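PDB 5FYP: phosphoinositol-specific phospholipase C from Pseudomonas sp., which probably cleaves phosphatidylinositol and its phosphorylated forms in a calcium-dependent reaction, releasing diacylglycerol and an inositol phosphate. Local coordinates for residues Lys134-Leu139 and Ser197-Ala202; Ile211-Asn216 and Gly223-Met228. All coordinates share one frame; numbering follows the deposited sequence.

Interaction 1: residues Lys134-Leu139 and Ser197-Ala202; sequences KDFDEL and SQYAEA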
loop_
_atom_site.group_PDB
_atom_site.type_symbol
_atom_site.label_atom_id
_atom_site.label_comp_id
_atom_site.label_asym_id
_atom_site.label_seq_id
_atom_site.Cartn_x
_atom_site.Cartn_y
_atom_site.Cartn_z
ATOM N N LYS A 134 12.163 -11.670 5.492
ATOM C CA LYS A 134 13.296 -11.525 4.609
ATOM C C LYS A 134 13.013 -12.099 3.200
ATOM O O LYS A 134 13.358 -11.483 2.191
ATOM C CB LYS A 134 14.533 -12.174 5.209
ATOM C CG LYS A 134 15.792 -12.093 4.364
ATOM C CD LYS A 134 16.988 -12.302 5.267
ATOM C CE LYS A 134 18.313 -12.499 4.557
ATOM N NZ LYS A 134 18.297 -13.561 3.512
ATOM N N ASP A 135 12.368 -13.272 3.155
ATOM C CA ASP A 135 12.008 -13.873 1.862
ATOM C C ASP A 135 11.045 -12.961 1.094
ATOM O O ASP A 135 11.149 -12.855 -0.123
ATOM C CB ASP A 135 11.390 -15.239 2.037
ATOM C CG ASP A 135 12.343 -16.255 2.632
ATOM O OD1 ASP A 135 13.412 -16.477 2.031
ATOM O OD2 ASP A 135 12.041 -16.803 3.716
ATOM N N PHE A 136 10.112 -12.347 1.806
ATOM C CA PHE A 136 9.175 -11.419 1.182
ATOM C C PHE A 136 9.892 -10.203 0.601
ATOM O O PHE A 136 9.649 -9.846 -0.557
ATOM C CB PHE A 136 8.123 -11.064 2.218
ATOM C CG PHE A 136 6.983 -10.263 1.697
ATOM C CD1 PHE A 136 6.045 -10.848 0.862
ATOM C CD2 PHE A 136 6.819 -8.937 2.078
ATOM C CE1 PHE A 136 4.947 -10.160 0.413
ATOM C CE2 PHE A 136 5.700 -8.224 1.639
ATOM C CZ PHE A 136 4.798 -8.857 0.780
ATOM N N ASP A 137 10.787 -9.603 1.388
ATOM C CA ASP A 137 11.589 -8.487 0.885
ATOM C C ASP A 137 12.404 -8.917 -0.329
ATOM O O ASP A 137 12.533 -8.138 -1.281
ATOM C CB ASP A 137 12.510 -7.922 1.947
ATOM C CG ASP A 137 11.844 -6.899 2.857
ATOM O OD1 ASP A 137 10.627 -6.636 2.694
ATOM O OD2 ASP A 137 12.569 -6.304 3.664
ATOM N N GLU A 138 12.962 -10.118 -0.288
ATOM C CA GLU A 138 13.788 -10.553 -1.400
ATOM C C GLU A 138 12.955 -10.704 -2.682
ATOM O O GLU A 138 13.414 -10.352 -3.754
ATOM C CB GLU A 138 14.563 -11.825 -1.033
ATOM C CG GLU A 138 15.708 -11.521 -0.073
ATOM C CD GLU A 138 16.493 -12.702 0.434
ATOM O OE1 GLU A 138 16.083 -13.838 0.233
ATOM O OE2 GLU A 138 17.517 -12.450 1.083
ATOM N N LEU A 139 11.730 -11.219 -2.553
ATOM C CA LEU A 139 10.834 -11.328 -3.704
ATOM C C LEU A 139 10.531 -9.943 -4.281
ATOM O O LEU A 139 10.666 -9.739 -5.480
ATOM C CB LEU A 139 9.522 -12.021 -3.324
ATOM C CG LEU A 139 8.405 -11.927 -4.363
ATOM C CD1 LEU A 139 8.830 -12.586 -5.660
ATOM C CD2 LEU A 139 7.121 -12.556 -3.859
ATOM N N SER A 197 4.204 -5.886 13.182
ATOM C CA SER A 197 5.267 -5.717 14.163
ATOM C C SER A 197 6.383 -6.747 13.952
ATOM O O SER A 197 7.561 -6.414 14.041
ATOM C CB SER A 197 4.681 -5.807 15.557
ATOM O OG SER A 197 5.638 -5.379 16.523
ATOM N N GLN A 198 5.978 -7.959 13.616
ATOM C CA GLN A 198 6.947 -9.022 13.343
ATOM C C GLN A 198 7.795 -8.669 12.105
ATOM O O GLN A 198 9.005 -8.880 12.094
ATOM C CB GLN A 198 6.220 -10.335 13.129
ATOM C CG GLN A 198 5.623 -10.897 14.416
ATOM C CD GLN A 198 4.475 -11.863 14.180
ATOM O OE1 GLN A 198 4.250 -12.348 13.082
ATOM N NE2 GLN A 198 3.762 -12.170 15.220
ATOM N N TYR A 199 7.133 -8.167 11.060
ATOM C CA TYR A 199 7.847 -7.755 9.853
ATOM C C TYR A 199 8.865 -6.652 10.168
ATOM O O TYR A 199 10.037 -6.742 9.793
ATOM C CB TYR A 199 6.834 -7.328 8.793
ATOM C CG TYR A 199 7.498 -6.716 7.584
ATOM C CD1 TYR A 199 7.990 -7.517 6.547
ATOM C CD2 TYR A 199 7.680 -5.354 7.490
ATOM C CE1 TYR A 199 8.662 -6.970 5.474
ATOM C CE2 TYR A 199 8.337 -4.775 6.409
ATOM C CZ TYR A 199 8.846 -5.602 5.406
ATOM O OH TYR A 199 9.515 -5.017 4.378
ATOM N N ALA A 200 8.438 -5.614 10.883
ATOM C CA ALA A 200 9.318 -4.499 11.179
ATOM C C ALA A 200 10.464 -4.901 12.099
ATOM O O ALA A 200 11.589 -4.422 11.942
ATOM C CB ALA A 200 8.535 -3.331 11.767
ATOM N N GLU A 201 10.192 -5.770 13.074
ATOM C CA GLU A 201 11.274 -6.251 13.951
ATOM C C GLU A 201 12.306 -7.051 13.174
ATOM O O GLU A 201 13.493 -6.968 13.463
ATOM C CB GLU A 201 10.682 -7.041 15.116
ATOM C CG GLU A 201 10.014 -6.091 16.088
ATOM C CD GLU A 201 9.956 -6.521 17.496
ATOM O OE1 GLU A 201 10.101 -7.763 17.732
ATOM O OE2 GLU A 201 9.742 -5.567 18.302
ATOM N N ALA A 202 11.859 -7.797 12.185
ATOM C CA ALA A 202 12.776 -8.605 11.371
ATOM C C ALA A 202 13.619 -7.746 10.413
ATOM O O ALA A 202 14.804 -8.010 10.253
ATOM C CB ALA A 202 12.005 -9.642 10.582
#
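Tyr199 and Asp137 join two helices through a short hydrogen bond, the phenol OH of Tyr199 donating to Asp137 OD1 at 2.6 Å. The tyrosine leaves its helix with CG anti to the backbone N (chi1 172°), which carries the ring toward helix 133-144. OD1 lies at the ring edge, in its plane, and receives the bond on its syn lone pair; the carboxylate itself is turned 78° from the ring. A long, flat phenol suits this place because it reaches across with carbon and still ends in a donor. The second oxygen, OD2, forms a salt bridge with Arg203 and accepts a hydrogen bond from the backbone N of Lys208, so both oxygens of this buried carboxylate are engaged and the arginine probably stabilises its negative charge. With an alanine at Asp137, Arg203 would probably lose this counter-charge and the tyrosine hydroxyl the acceptor that fixes its direction. Phe136 adds an apolar contact, its CD2 lying 4.3 Å from Tyr199 CE1. Beyond it, Phe136 packs against Leu94 of helix 94-107 and Phe51 of strand 46-52, whose sheet also includes strand 210-211; helices 133-144 and 193-203 pack side by side against that sheet.

Interaction 2: residues Ile211-Asn216 and Gly223-Met228; sequences ISPVTN and GKVSGM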
loop_
_atom_site.group_PDB
_atom_site.type_symbol
_atom_site.label_atom_id
_atom_site.label_comp_id
_atom_site.label_asym_id
_atom_site.label_seq_id
_atom_site.Cartn_x
_atom_site.Cartn_y
_atom_site.Cartn_z
ATOM N N ILE A 211 4.825 -0.532 6.646
ATOM C CA ILE A 211 3.757 -1.123 7.429
ATOM C C ILE A 211 2.637 -0.108 7.673
ATOM O O ILE A 211 2.894 1.072 7.888
ATOM C CB ILE A 211 4.255 -1.727 8.748
ATOM C CG1 ILE A 211 4.928 -0.718 9.682
ATOM C CG2 ILE A 211 5.180 -2.910 8.471
ATOM C CD1 ILE A 211 5.096 -1.230 11.097
ATOM N N SER A 212 1.385 -0.572 7.585
ATOM C CA SER A 212 0.256 0.317 7.774
ATOM C C SER A 212 -0.755 -0.333 8.713
ATOM O O SER A 212 -1.585 -1.125 8.272
ATOM C CB SER A 212 -0.385 0.655 6.442
ATOM O OG SER A 212 -1.444 1.563 6.644
ATOM N N PRO A 213 -0.629 -0.063 10.013
ATOM C CA PRO A 213 -1.460 -0.797 10.980
ATOM C C PRO A 213 -2.917 -0.393 10.958
ATOM O O PRO A 213 -3.275 0.744 10.646
ATOM C CB PRO A 213 -0.814 -0.446 12.322
ATOM C CG PRO A 213 -0.166 0.872 12.090
ATOM C CD PRO A 213 0.350 0.803 10.676
ATOM N N VAL A 214 -3.747 -1.344 11.383
ATOM C CA VAL A 214 -5.142 -1.106 11.689
ATOM C C VAL A 214 -5.185 -0.033 12.777
ATOM O O VAL A 214 -4.521 -0.127 13.806
ATOM C CB VAL A 214 -5.828 -2.396 12.191
ATOM C CG1 VAL A 214 -7.258 -2.111 12.619
ATOM C CG2 VAL A 214 -5.789 -3.486 11.120
ATOM N N THR A 215 -6.000 1.007 12.525
ATOM C CA THR A 215 -5.998 2.249 13.322
ATOM C C THR A 215 -7.374 2.562 13.862
ATOM O O THR A 215 -8.295 2.730 13.066
ATOM C CB THR A 215 -5.469 3.356 12.420
ATOM O OG1 THR A 215 -4.121 3.053 12.012
ATOM C CG2 THR A 215 -5.468 4.732 13.079
ATOM N N ASN A 216 -7.460 2.653 15.188
ATOM C CA ASN A 216 -8.705 3.038 15.848
ATOM C C ASN A 216 -8.500 3.907 17.080
ATOM O O ASN A 216 -9.426 4.116 17.849
ATOM C CB ASN A 216 -9.638 1.861 16.121
ATOM C CG ASN A 216 -9.099 0.891 17.111
ATOM O OD1 ASN A 216 -8.200 1.172 17.865
ATOM N ND2 ASN A 216 -9.638 -0.311 17.060
ATOM N N GLY A 223 1.789 6.633 18.986
ATOM C CA GLY A 223 2.264 6.022 20.215
ATOM C C GLY A 223 2.633 4.573 20.022
ATOM O O GLY A 223 3.042 4.171 18.925
ATOM N N LYS A 224 2.519 3.802 21.084
ATOM C CA LYS A 224 2.677 2.354 20.983
ATOM C C LYS A 224 1.407 1.829 20.304
ATOM O O LYS A 224 0.311 1.890 20.866
ATOM C CB LYS A 224 2.878 1.682 22.335
ATOM C CG LYS A 224 3.005 0.163 22.191
ATOM C CD LYS A 224 2.780 -0.593 23.478
ATOM C CE LYS A 224 2.555 -2.085 23.240
ATOM N NZ LYS A 224 1.402 -2.383 22.304
ATOM N N VAL A 225 1.580 1.377 19.069
ATOM C CA VAL A 225 0.450 0.931 18.262
ATOM C C VAL A 225 -0.121 -0.349 18.866
ATOM O O VAL A 225 0.626 -1.224 19.317
ATOM C CB VAL A 225 0.944 0.697 16.825
ATOM C CG1 VAL A 225 -0.135 0.107 15.937
ATOM C CG2 VAL A 225 1.472 1.985 16.215
ATOM N N SER A 226 -1.447 -0.471 18.865
ATOM C CA SER A 226 -2.096 -1.668 19.366
ATOM C C SER A 226 -1.546 -2.893 18.660
ATOM O O SER A 226 -1.418 -2.922 17.430
ATOM C CB SER A 226 -3.590 -1.588 19.093
ATOM O OG SER A 226 -4.133 -0.415 19.671
ATOM N N GLY A 227 -1.159 -3.902 19.436
ATOM C CA GLY A 227 -0.647 -5.123 18.879
ATOM C C GLY A 227 0.794 -5.100 18.415
ATOM O O GLY A 227 1.261 -6.098 17.855
ATOM N N MET A 228 1.509 -3.982 18.606
ATOM C CA MET A 228 2.901 -3.861 18.166
ATOM C C MET A 228 3.790 -3.464 19.317
ATOM O O MET A 228 3.383 -2.831 20.295
ATOM C CB MET A 228 3.078 -2.857 17.028
ATOM C CG MET A 228 2.082 -3.078 15.877
ATOM S SD MET A 228 2.740 -2.690 14.243
ATOM C CE MET A 228 3.309 -1.029 14.523
#
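Ile211 opens the contact by meeting Met228 tip to tip, with Ile211 CD1 3.9 Å from Met228 CE. Its CG1 sits between the backbone N and the carbonyl carbon (chi1 60°), and the chain then extends to bring CD1 to the methionine. Met228, bent at both chi2 and chi3, curls its thioether toward that methyl; a long, flexible thioether can bend to place its terminal methyl against the isoleucine. Two residues on, Pro213 sets its ring across Val225 at about a right angle, and Pro213 CB comes within 3.7 Å of Val225 CG1. The compact ring also touches Asn193 and Val236. The short, branched valine offers one methyl, CG1, to the CB-CG side of the pyrrolidine, Pro213 CG lying 3.9 Å from Val225 CG1. Thr215 then braces its own segment: its OG1 donates to the carbonyl O of Pro213 at 2.8 Å, approaching from above the carbonyl plane, and has a further partner in Asn239.

The opposing segment is held in shape by a type II beta turn from Val225 to Met228, closed by Met228 N bonding to Val225 O. Gly227 takes the positive phi (79°) of the turn's third position, readily reached without a side chain. Lys224 NZ reaches back to Met228 O at 2.9 Å, staying 20° from the carbonyl plane. Backbone bonds from Ser212 to Leu188 and from Pro213 and Thr215 to Asn240 set residues 211-216 between strands 184-189 and 238-242, and the path through helices 219-222 and 230-233 is consistent with a beta-alpha connection of the TIM-barrel clan.

Following the chain, helix 133-144 comes first, and interaction 1 closes a long loop when helix 193-203 returns to it; 57 residues, among them strand 184-189, separate segments 134-139 and 197-202. Interaction 2 opens only afterwards: strand 210-211 leads into residues 211-216, and the chain turns through helix 219-222 before residues 223-228 close a short loop. The two loops therefore follow in series, neither nested nor crossed. They nevertheless touch in space, because helix 193-203 serves both: Tyr199 CD2 packs 3.6 Å from Ile211 CG2, and Ser197 OG lies 3.5 Å from Met228 CA. This one helix thus ties helix 133-144 to the loops around helix 219-222.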